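Local structure of long form D7clu1 salivary protein (Culex quinquefasciatus, 6V4C) at residues W3-D7 and Q71-Y76; K146-R152 and I259-N265; K171-S175 and Y240-Y244; M194-M200 and K235-Y239. The protein binds and sequesters ATP, ADP and related adenine compounds of the host, inhibiting platelet aggregation and so aiding blood feeding by the female mosquito. All blocks are in the same frame, centred on the assembly; numbering follows the deposited sequence.

The chain is built of helices and loops and carries two PBP/GOBP regions, 1-112 and 138-246. Contact 1 lies in the first, joining the N-terminal segment to helix 66-75. Contacts 3 and 4 lie in the second and share helix 235-247; their centres are about 14 Å apart, and they touch where Phe174 CE1 meets Arg237 CD at 4.0 Å. Along the chain contact 1 closes first; contact 2 then spans contact 3, which in turn spans contact 4. Contacts 1 and 3 sit on opposite sides of the chain's centre. Contact 2, about 24 Å from contact 1 between centres, supplies residues of the ADP pocket, whereas contacts 3 and 4 lie away from the nucleotide.

Contact 1 (W3-D7 and Q71-Y76); sequences WSPMD and QQYEAY
Pro5 lays its ring over the last turn of helix 66-75, its CB 3.6 Å from Ala75 CB and its CG 3.8 Å from Gln71 O. The segment 3-7 runs extended, with phi/psi of -55/146 at Pro5 and -116/139 at Met6, and comes closest to the helix where Pro5 CA lies 4.9 Å from Gln72 CA. Next to the proline, Gln72 (chi1 t, chi2 p) brings its amide alongside this extended backbone and bonds it twice: Met6 N donates to Gln72 OE1 at 2.9 Å, and Gln72 NE2 donates to Met6 O at 3.0 Å, besides a weak bond to Ile125 O. A primary amide reading both polar atoms of one residue imitates a strand neighbour. Trp3 (chi1 t) lies beside Gln72, CZ2 3.5 Å from OE1, with Gln71 CB 4.3 Å from CZ3 at its ring edge; its NE1 makes a weak hydrogen bond to Met6 SD at 3.4 Å. Tyr76 (chi1 m) reaches the backbone of Met6 and Asp7, with CE2 3.3 Å from Met6 O and OH 3.2 Å from Asp7 CA. Asp7 is the N-cap of helix 8-22, its OD1 accepting from Glu10 N. Within the first PBP/GOBP region the contact thus straps the lead-in of helix 8-22 onto the end of helix 66-75, while Met6 touches Val11 of helix 8-22 and Tyr76 touches Leu127.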
# COMPACT_ATOMS: atom_id res chain seq x y z
N TRP A 3 -10.41 10.59 -6.26
CA TRP A 3 -9.47 9.66 -6.88
C TRP A 3 -8.71 10.34 -8.00
O TRP A 3 -9.26 11.15 -8.75
CB TRP A 3 -10.20 8.43 -7.43
CG TRP A 3 -9.28 7.41 -8.04
CD1 TRP A 3 -8.70 6.35 -7.40
CD2 TRP A 3 -8.82 7.35 -9.39
NE1 TRP A 3 -7.91 5.64 -8.27
CE2 TRP A 3 -7.97 6.23 -9.51
CE3 TRP A 3 -9.05 8.14 -10.53
CZ2 TRP A 3 -7.35 5.88 -10.71
CZ3 TRP A 3 -8.43 7.79 -11.72
CH2 TRP A 3 -7.59 6.67 -11.80
N SER A 4 -7.43 10.01 -8.11
CA SER A 4 -6.55 10.52 -9.16
C SER A 4 -5.71 9.36 -9.67
O SER A 4 -5.66 8.30 -9.02
CB SER A 4 -5.67 11.64 -8.60
OG SER A 4 -5.00 11.23 -7.43
N PRO A 5 -5.07 9.48 -10.84
CA PRO A 5 -4.25 8.37 -11.35
C PRO A 5 -3.21 7.92 -10.33
O PRO A 5 -2.66 8.72 -9.56
CB PRO A 5 -3.59 8.97 -12.60
CG PRO A 5 -4.57 9.98 -13.07
CD PRO A 5 -5.18 10.57 -11.82
N MET A 6 -2.94 6.62 -10.35
CA MET A 6 -2.07 5.98 -9.36
C MET A 6 -0.84 5.42 -10.05
O MET A 6 -0.92 4.86 -11.14
CB MET A 6 -2.81 4.85 -8.65
CG MET A 6 -4.24 5.20 -8.26
SD MET A 6 -5.11 3.81 -7.52
CE MET A 6 -4.27 3.68 -5.94
N ASP A 7 0.31 5.58 -9.40
CA ASP A 7 1.57 5.03 -9.89
C ASP A 7 1.63 3.54 -9.54
O ASP A 7 0.77 3.03 -8.82
CB ASP A 7 2.74 5.88 -9.39
CG ASP A 7 3.03 5.72 -7.90
OD1 ASP A 7 2.76 4.66 -7.31
OD2 ASP A 7 3.56 6.69 -7.31
N GLN A 71 -8.62 8.23 -17.36
CA GLN A 71 -7.57 9.04 -16.74
C GLN A 71 -6.37 8.19 -16.36
O GLN A 71 -5.22 8.61 -16.54
CB GLN A 71 -8.12 9.78 -15.52
CG GLN A 71 -8.02 11.29 -15.61
CD GLN A 71 -8.41 11.98 -14.32
OE1 GLN A 71 -9.38 11.59 -13.67
NE2 GLN A 71 -7.64 12.99 -13.93
N GLN A 72 -6.61 6.98 -15.84
CA GLN A 72 -5.51 6.09 -15.50
C GLN A 72 -4.74 5.67 -16.75
O GLN A 72 -3.50 5.60 -16.73
CB GLN A 72 -6.03 4.86 -14.75
CG GLN A 72 -4.94 3.86 -14.37
CD GLN A 72 -4.01 4.39 -13.30
OE1 GLN A 72 -4.38 5.23 -12.48
NE2 GLN A 72 -2.78 3.89 -13.29
N TYR A 73 -5.45 5.39 -17.84
CA TYR A 73 -4.78 5.03 -19.08
C TYR A 73 -3.95 6.20 -19.61
O TYR A 73 -2.80 6.02 -20.02
CB TYR A 73 -5.79 4.58 -20.14
CG TYR A 73 -5.16 4.49 -21.51
CD1 TYR A 73 -4.39 3.40 -21.88
CD2 TYR A 73 -5.30 5.53 -22.43
CE1 TYR A 73 -3.80 3.32 -23.12
CE2 TYR A 73 -4.71 5.46 -23.68
CZ TYR A 73 -3.96 4.35 -24.02
OH TYR A 73 -3.37 4.27 -25.25
N GLU A 74 -4.54 7.40 -19.61
CA GLU A 74 -3.85 8.56 -20.16
C GLU A 74 -2.60 8.91 -19.37
O GLU A 74 -1.63 9.43 -19.94
CB GLU A 74 -4.79 9.76 -20.21
CG GLU A 74 -5.90 9.63 -21.23
CD GLU A 74 -5.39 9.65 -22.65
OE1 GLU A 74 -4.50 10.47 -22.96
OE2 GLU A 74 -5.88 8.84 -23.47
N ALA A 75 -2.60 8.63 -18.06
CA ALA A 75 -1.48 9.04 -17.22
C ALA A 75 -0.20 8.29 -17.54
O ALA A 75 0.90 8.79 -17.28
CB ALA A 75 -1.85 8.87 -15.75
N TYR A 76 -0.31 7.08 -18.11
CA TYR A 76 0.86 6.24 -18.36
C TYR A 76 0.80 5.60 -19.74
O TYR A 76 1.25 4.46 -19.92
CB TYR A 76 1.02 5.18 -17.28
CG TYR A 76 1.15 5.75 -15.89
CD1 TYR A 76 2.39 6.09 -15.37
CD2 TYR A 76 0.02 5.97 -15.10
CE1 TYR A 76 2.51 6.63 -14.10
CE2 TYR A 76 0.13 6.51 -13.83
CZ TYR A 76 1.38 6.83 -13.34
OH TYR A 76 1.49 7.37 -12.07

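Contact 2 (K146-R152 and I259-N265); sequences KGISIFR and IEVRSEN. With ADP (adenosine-5'-diphosphate), chain B.
This is a polar, loop-to-helix-end contact forming part of the wall of the ADP pocket, where the lead-in to helix 150-158 runs against the end of helix 249-263. Ser149 CA comes to 4.5 Å from Glu264 CA. Three direct hydrogen bonds hold the pair: Gly147 N to Glu264 O (2.8 Å, nearly straight), Ile150 N to Ser263 OG (2.9 Å) and Ser149 OG to Glu260 OE2 (2.9 Å). Gly147 has phi/psi 97/-10, where a CB would collide with the preceding carbonyl. Ser149 (chi1 p) is the N-cap that starts helix 150-158 of the second PBP/GOBP region, its OG accepting from Arg152 N at 3.0 Å; this start is thereby tied to the C-terminal part of helix 249-263 where the nucleotide binds. A water joins Ser149 N (2.9 Å) to Glu264 OE2 (2.7 Å). Phe151 (chi1 m) sets CD2 3.4 Å from Glu260 CB. At the nucleotide, Ser263 O lies 3.5 Å from ADP C2, Lys146 N 3.5 Å from ADP N6, and Asn265 ND2 makes a weak 3.3 Å bond to ADP O5'; Asn265 OD1 accepts from Ser267 N. Lys144 NZ bonds Ile148 O, Ser263 O and the ADP itself.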
# COMPACT_ATOMS: atom_id res chain seq x y z
N LYS A 146 9.95 -1.80 -5.69
CA LYS A 146 10.03 -2.94 -4.79
C LYS A 146 11.50 -3.26 -4.51
O LYS A 146 12.40 -2.90 -5.27
CB LYS A 146 9.27 -4.14 -5.35
CG LYS A 146 10.10 -5.19 -6.07
CD LYS A 146 9.24 -6.40 -6.42
CE LYS A 146 9.98 -7.40 -7.30
NZ LYS A 146 10.26 -6.85 -8.66
N GLY A 147 11.74 -3.91 -3.37
CA GLY A 147 13.08 -4.29 -2.98
C GLY A 147 13.76 -3.35 -2.02
O GLY A 147 14.83 -3.69 -1.49
N ILE A 148 13.19 -2.17 -1.77
CA ILE A 148 13.72 -1.23 -0.79
C ILE A 148 12.60 -0.85 0.16
O ILE A 148 11.45 -0.66 -0.26
CB ILE A 148 14.35 0.02 -1.47
CG1 ILE A 148 15.03 0.92 -0.43
CG2 ILE A 148 13.30 0.80 -2.25
CD1 ILE A 148 15.79 2.08 -1.04
N SER A 149 12.92 -0.75 1.44
CA SER A 149 11.89 -0.41 2.42
C SER A 149 11.51 1.06 2.32
O SER A 149 12.25 1.88 1.77
CB SER A 149 12.34 -0.75 3.85
OG SER A 149 13.11 0.30 4.42
N ILE A 150 10.33 1.38 2.85
CA ILE A 150 9.86 2.77 2.81
C ILE A 150 10.75 3.66 3.67
O ILE A 150 11.03 4.81 3.31
CB ILE A 150 8.37 2.85 3.21
CG1 ILE A 150 7.87 4.30 3.17
CG2 ILE A 150 8.15 2.25 4.59
CD1 ILE A 150 7.89 4.92 1.80
N PHE A 151 11.24 3.13 4.80
CA PHE A 151 12.10 3.93 5.67
C PHE A 151 13.45 4.18 5.03
O PHE A 151 14.00 5.29 5.13
CB PHE A 151 12.25 3.25 7.03
CG PHE A 151 10.95 3.09 7.77
CD1 PHE A 151 10.42 4.14 8.48
CD2 PHE A 151 10.26 1.89 7.73
CE1 PHE A 151 9.22 4.00 9.15
CE2 PHE A 151 9.06 1.74 8.40
CZ PHE A 151 8.54 2.80 9.11
N ARG A 152 14.02 3.17 4.37
CA ARG A 152 15.29 3.36 3.68
C ARG A 152 15.13 4.27 2.47
O ARG A 152 15.98 5.14 2.22
CB ARG A 152 15.87 2.00 3.28
CG ARG A 152 17.16 2.06 2.47
CD ARG A 152 18.27 2.75 3.24
NE ARG A 152 19.51 2.79 2.46
CZ ARG A 152 20.57 3.52 2.78
NH1 ARG A 152 20.56 4.28 3.87
NH2 ARG A 152 21.65 3.50 2.01
N ILE A 259 6.37 -3.42 9.78
CA ILE A 259 5.97 -2.61 8.63
C ILE A 259 7.13 -2.45 7.66
O ILE A 259 6.98 -2.63 6.44
CB ILE A 259 5.42 -1.25 9.08
CG1 ILE A 259 4.05 -1.41 9.75
CG2 ILE A 259 5.33 -0.29 7.90
CD1 ILE A 259 3.54 -0.14 10.43
N GLU A 260 8.32 -2.12 8.18
CA GLU A 260 9.48 -1.90 7.32
C GLU A 260 9.81 -3.14 6.51
O GLU A 260 10.02 -3.07 5.30
CB GLU A 260 10.68 -1.47 8.15
CG GLU A 260 11.92 -1.28 7.30
CD GLU A 260 13.00 -0.47 7.98
OE1 GLU A 260 13.01 -0.39 9.22
OE2 GLU A 260 13.85 0.09 7.25
N VAL A 261 9.86 -4.31 7.17
CA VAL A 261 10.19 -5.55 6.47
C VAL A 261 9.17 -5.83 5.37
O VAL A 261 9.54 -6.22 4.25
CB VAL A 261 10.30 -6.72 7.47
CG1 VAL A 261 10.27 -8.05 6.73
CG2 VAL A 261 11.57 -6.59 8.28
N ARG A 262 7.89 -5.62 5.66
CA ARG A 262 6.85 -5.90 4.67
C ARG A 262 6.85 -4.89 3.52
O ARG A 262 6.36 -5.21 2.43
CB ARG A 262 5.48 -5.92 5.34
CG ARG A 262 5.30 -7.03 6.37
CD ARG A 262 4.39 -6.58 7.51
NE ARG A 262 3.06 -6.20 7.05
CZ ARG A 262 2.25 -5.38 7.71
NH1 ARG A 262 2.63 -4.83 8.86
NH2 ARG A 262 1.06 -5.09 7.21
N SER A 263 7.38 -3.68 3.74
CA SER A 263 7.32 -2.63 2.73
C SER A 263 8.26 -2.88 1.56
O SER A 263 8.13 -2.21 0.53
CB SER A 263 7.61 -1.26 3.35
OG SER A 263 8.99 -1.10 3.65
N GLU A 264 9.21 -3.82 1.69
CA GLU A 264 10.08 -4.13 0.56
C GLU A 264 9.33 -4.89 -0.53
O GLU A 264 9.67 -4.78 -1.71
CB GLU A 264 11.30 -4.91 1.03
CG GLU A 264 12.21 -4.13 1.96
CD GLU A 264 13.57 -4.78 2.14
OE1 GLU A 264 13.76 -5.91 1.64
OE2 GLU A 264 14.45 -4.17 2.78
N ASN A 265 8.29 -5.64 -0.15
CA ASN A 265 7.46 -6.36 -1.11
C ASN A 265 6.10 -6.54 -0.47
O ASN A 265 5.95 -7.34 0.46
CB ASN A 265 8.09 -7.71 -1.46
CG ASN A 265 7.37 -8.41 -2.60
OD1 ASN A 265 6.14 -8.44 -2.65
ND2 ASN A 265 8.14 -8.96 -3.53
PB ADP B . 7.13 -10.20 -10.12
O1B ADP B . 8.19 -10.05 -10.99
O2B ADP B . 6.76 -11.55 -9.90
O3B ADP B . 6.04 -9.46 -10.50
PA ADP B . 7.76 -10.77 -7.34
O1A ADP B . 9.08 -11.37 -6.97
O2A ADP B . 6.78 -11.79 -7.43
O3A ADP B . 7.79 -10.00 -8.68
O5' ADP B . 7.15 -9.57 -6.64
C5' ADP B . 5.97 -8.94 -7.09
C4' ADP B . 5.28 -8.17 -5.99
O4' ADP B . 5.81 -6.87 -5.85
C3' ADP B . 3.83 -7.79 -6.20
O3' ADP B . 2.96 -8.81 -5.84
C2' ADP B . 3.63 -6.50 -5.41
O2' ADP B . 2.99 -6.75 -4.23
C1' ADP B . 5.02 -6.12 -5.03
N9 ADP B . 5.36 -4.75 -5.25
C8 ADP B . 5.26 -4.11 -6.40
N7 ADP B . 5.67 -2.91 -6.37
C5 ADP B . 6.06 -2.71 -5.10
C6 ADP B . 6.59 -1.62 -4.42
N6 ADP B . 6.82 -0.47 -4.94
N1 ADP B . 6.86 -1.76 -3.15
C2 ADP B . 6.62 -2.90 -2.58
N3 ADP B . 6.15 -3.97 -3.11
C4 ADP B . 5.88 -3.84 -4.38
O HOH W 1 15.51 -1.76 2.34

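Contact 3 (K171-S175 and Y240-Y244); sequences KHGFS and YKCIY. With ZN (zinc ion), chain L.
His172 closes helix 164-172 with its side chain (chi1 m) turned to the zinc, ND1 at 2.1 Å from ZN, and His172 O accepts from Tyr244 OH at 2.7 Å. Gly173 leaves the helix at phi/psi 72/11, a positive phi, and a CB here would point at the tyrosines; its own O accepts from Tyr240 OH at 2.6 Å. Both tyrosines (chi1 t), one helical turn apart, thus reach out to successive carbonyls. Phe174 then extends (-156/155, chi1 t) toward helix 235-247, its CA 7.7 Å from Lys241 CA. Lys241 CE sits over the ring face, 3.6 Å from the Phe174 centroid, a CH-pi contact, while Lys241 NZ pairs with Asp245. Tyr240 CE1 touches Phe174 CD1 at 4.1 Å, and Tyr244 CE2 lies 4.0 Å from Phe174 CB. Two tyrosine hydroxyls so hold the end of helix 164-172 to helix 235-247 in the second PBP/GOBP region, in an aromatic cluster with Phe180 and Phe252, next to the zinc site of His172 and Glu249.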
# COMPACT_ATOMS: atom_id res chain seq x y z
N LYS A 171 17.87 3.34 15.70
CA LYS A 171 17.99 2.72 17.02
C LYS A 171 16.73 2.92 17.86
O LYS A 171 16.27 1.99 18.52
CB LYS A 171 19.21 3.29 17.73
CG LYS A 171 19.68 2.52 18.95
CD LYS A 171 21.02 3.07 19.44
CE LYS A 171 21.61 2.22 20.55
NZ LYS A 171 23.05 2.54 20.76
N HIS A 172 16.16 4.12 17.83
CA HIS A 172 15.05 4.45 18.71
C HIS A 172 13.77 4.83 17.98
O HIS A 172 12.76 5.10 18.65
CB HIS A 172 15.45 5.58 19.67
CG HIS A 172 16.79 5.37 20.32
ND1 HIS A 172 16.99 4.46 21.34
CD2 HIS A 172 17.99 5.95 20.09
CE1 HIS A 172 18.26 4.49 21.71
NE2 HIS A 172 18.89 5.38 20.97
N GLY A 173 13.77 4.88 16.65
CA GLY A 173 12.58 5.22 15.91
C GLY A 173 12.15 6.67 15.99
O GLY A 173 11.04 7.00 15.57
N PHE A 174 13.00 7.55 16.52
CA PHE A 174 12.65 8.96 16.64
C PHE A 174 13.94 9.76 16.70
O PHE A 174 14.99 9.25 17.09
CB PHE A 174 11.79 9.22 17.88
CG PHE A 174 11.27 10.62 17.97
CD1 PHE A 174 10.18 11.02 17.21
CD2 PHE A 174 11.87 11.55 18.81
CE1 PHE A 174 9.70 12.31 17.28
CE2 PHE A 174 11.39 12.84 18.89
CZ PHE A 174 10.30 13.22 18.12
N SER A 175 13.84 11.02 16.30
CA SER A 175 14.98 11.92 16.36
C SER A 175 14.48 13.34 16.57
O SER A 175 13.44 13.73 16.02
CB SER A 175 15.81 11.86 15.07
OG SER A 175 16.78 12.89 15.05
N TYR A 240 3.09 11.24 14.72
CA TYR A 240 4.03 10.14 14.88
C TYR A 240 4.53 10.07 16.32
O TYR A 240 4.52 9.00 16.94
CB TYR A 240 5.20 10.35 13.91
CG TYR A 240 6.28 9.30 13.87
CD1 TYR A 240 7.26 9.25 14.85
CD2 TYR A 240 6.37 8.40 12.82
CE1 TYR A 240 8.27 8.31 14.81
CE2 TYR A 240 7.37 7.46 12.76
CZ TYR A 240 8.32 7.42 13.76
OH TYR A 240 9.33 6.49 13.72
N LYS A 241 4.95 11.21 16.88
CA LYS A 241 5.42 11.22 18.26
C LYS A 241 4.29 10.93 19.24
O LYS A 241 4.53 10.30 20.28
CB LYS A 241 6.10 12.55 18.58
CG LYS A 241 6.86 12.57 19.90
CD LYS A 241 7.73 11.32 20.05
CE LYS A 241 8.85 11.51 21.07
NZ LYS A 241 8.34 11.83 22.44
N CYS A 242 3.07 11.38 18.94
CA CYS A 242 1.94 11.09 19.80
C CYS A 242 1.66 9.59 19.87
O CYS A 242 1.40 9.05 20.96
CB CYS A 242 0.71 11.87 19.33
SG CYS A 242 0.74 13.65 19.77
N ILE A 243 1.72 8.90 18.73
CA ILE A 243 1.55 7.45 18.72
C ILE A 243 2.72 6.77 19.44
O ILE A 243 2.53 5.82 20.21
CB ILE A 243 1.42 6.95 17.27
CG1 ILE A 243 0.25 7.64 16.57
CG2 ILE A 243 1.28 5.43 17.23
CD1 ILE A 243 0.34 7.61 15.06
N TYR A 244 3.94 7.25 19.19
CA TYR A 244 5.13 6.74 19.86
C TYR A 244 4.97 6.79 21.38
O TYR A 244 5.23 5.81 22.08
CB TYR A 244 6.32 7.58 19.41
CG TYR A 244 7.70 7.11 19.82
CD1 TYR A 244 8.18 7.34 21.10
CD2 TYR A 244 8.54 6.48 18.90
CE1 TYR A 244 9.45 6.93 21.47
CE2 TYR A 244 9.80 6.07 19.26
CZ TYR A 244 10.26 6.30 20.54
OH TYR A 244 11.52 5.89 20.90
ZN ZN L . 15.56 3.44 22.49

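Contact 4 (M194-M200 and K235-Y239); sequences MKKNGEM and KARDY
Met200, Lys235 and Met194 carry most of this contact, in which a turn-forming loop is laid against the first turn of helix 235-247. Met200 (chi1 m, chi2 m) puts its side chain on Tyr239: CG stands over the ring face, 3.9 Å from the centroid, CE comes to 3.6 Å from Tyr239 CD2, and SD lies 4.8 Å from the Tyr239 centroid, obliquely, as a Met-aromatic contact. At the other end of the loop Met194 (chi1 t, chi2 t) points inward, its CE 3.6 Å from Ala236 N, 3.8 Å from Ala236 CB and 3.8 Å from Lys235 CD. Lys235 is stretched out, all four chi angles t, so that its NZ donates to Gly198 O at 2.7 Å. By CA atoms, Met194 lies 7.1 Å from Ala236 and Met200 8.0 Å from Tyr239. The loop itself is closed by Lys195 N to Glu199 O at 2.8 Å. Within it, Lys195 to Gly198 form a type I turn (Gly198 N to Lys195 O 3.0 Å), Gly198 has phi/psi 91/2, where a CB would jam against the preceding carbonyl O, and Asn197 OD1 accepts from Glu199 N at 3.2 Å in an Asx turn. Leu225 touches both Met200 and Tyr239. In the second PBP/GOBP region, the loop between helices 179-190 and 202-211 thus docks on the N-terminal turn of helix 235-247, away from the nucleotide.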
# COMPACT_ATOMS: atom_id res chain seq x y z
N MET A 194 -0.68 8.49 7.39
CA MET A 194 -1.23 9.76 6.94
C MET A 194 -1.66 9.60 5.50
O MET A 194 -0.89 9.12 4.67
CB MET A 194 -0.19 10.87 7.05
CG MET A 194 -0.73 12.27 6.76
SD MET A 194 0.57 13.52 6.63
CE MET A 194 0.33 14.50 8.10
N LYS A 195 -2.90 9.98 5.20
CA LYS A 195 -3.42 9.85 3.85
C LYS A 195 -2.89 10.98 2.97
O LYS A 195 -2.18 11.88 3.43
CB LYS A 195 -4.95 9.84 3.87
CG LYS A 195 -5.54 8.70 4.69
CD LYS A 195 -7.02 8.49 4.43
CE LYS A 195 -7.87 9.62 5.00
NZ LYS A 195 -9.25 9.15 5.30
N LYS A 196 -3.23 10.91 1.68
CA LYS A 196 -2.78 11.94 0.74
C LYS A 196 -3.24 13.33 1.16
O LYS A 196 -2.48 14.31 1.05
CB LYS A 196 -3.26 11.63 -0.67
CG LYS A 196 -2.33 10.73 -1.48
CD LYS A 196 -2.83 10.56 -2.91
N ASN A 197 -4.48 13.44 1.68
CA ASN A 197 -5.03 14.73 2.08
C ASN A 197 -4.42 15.28 3.36
O ASN A 197 -4.83 16.35 3.81
CB ASN A 197 -6.56 14.64 2.19
CG ASN A 197 -7.02 13.49 3.06
OD1 ASN A 197 -6.27 12.96 3.87
ND2 ASN A 197 -8.27 13.08 2.88
N GLY A 198 -3.47 14.58 3.97
CA GLY A 198 -2.82 15.06 5.16
C GLY A 198 -3.45 14.65 6.47
O GLY A 198 -2.96 15.06 7.53
N GLU A 199 -4.52 13.86 6.44
CA GLU A 199 -5.21 13.44 7.65
C GLU A 199 -4.78 12.03 8.06
O GLU A 199 -4.46 11.18 7.21
CB GLU A 199 -6.72 13.49 7.46
CG GLU A 199 -7.27 14.90 7.34
CD GLU A 199 -8.71 14.93 6.87
OE1 GLU A 199 -9.23 13.87 6.49
OE2 GLU A 199 -9.32 16.02 6.89
N MET A 200 -4.77 11.79 9.37
CA MET A 200 -4.38 10.49 9.90
C MET A 200 -5.44 9.44 9.60
O MET A 200 -6.64 9.73 9.62
CB MET A 200 -4.17 10.58 11.41
CG MET A 200 -2.96 11.38 11.83
SD MET A 200 -1.44 10.72 11.11
CE MET A 200 -0.71 12.21 10.48
N LYS A 235 3.16 18.26 10.90
CA LYS A 235 1.95 17.52 11.26
C LYS A 235 2.24 16.03 11.46
O LYS A 235 1.91 15.46 12.51
CB LYS A 235 0.87 17.72 10.21
CG LYS A 235 -0.50 17.21 10.62
CD LYS A 235 -1.53 17.46 9.55
CE LYS A 235 -2.92 17.06 10.02
NZ LYS A 235 -3.93 17.19 8.93
N ALA A 236 2.86 15.39 10.46
CA ALA A 236 3.14 13.96 10.57
C ALA A 236 4.06 13.67 11.74
O ALA A 236 3.82 12.73 12.52
CB ALA A 236 3.74 13.44 9.26
N ARG A 237 5.11 14.47 11.90
CA ARG A 237 6.04 14.27 13.01
C ARG A 237 5.32 14.29 14.35
O ARG A 237 5.58 13.45 15.22
CB ARG A 237 7.14 15.34 12.97
CG ARG A 237 8.38 15.06 13.82
CD ARG A 237 8.22 15.49 15.28
NE ARG A 237 7.69 16.85 15.40
CZ ARG A 237 8.44 17.94 15.50
NH1 ARG A 237 9.76 17.85 15.49
NH2 ARG A 237 7.86 19.14 15.60
N ASP A 238 4.41 15.25 14.53
CA ASP A 238 3.74 15.40 15.82
C ASP A 238 2.81 14.23 16.11
O ASP A 238 2.79 13.71 17.23
CB ASP A 238 2.98 16.73 15.87
CG ASP A 238 3.90 17.93 15.75
OD1 ASP A 238 5.09 17.82 16.13
OD2 ASP A 238 3.44 18.99 15.28
N TYR A 239 2.03 13.80 15.12
CA TYR A 239 1.18 12.63 15.31
C TYR A 239 2.02 11.37 15.49
O TYR A 239 1.69 10.51 16.32
CB TYR A 239 0.21 12.48 14.14
CG TYR A 239 -0.98 13.41 14.22
CD1 TYR A 239 -1.97 13.23 15.18
CD2 TYR A 239 -1.13 14.46 13.32
CE1 TYR A 239 -3.06 14.07 15.25
CE2 TYR A 239 -2.22 15.31 13.38
CZ TYR A 239 -3.18 15.11 14.35
OH TYR A 239 -4.27 15.95 14.42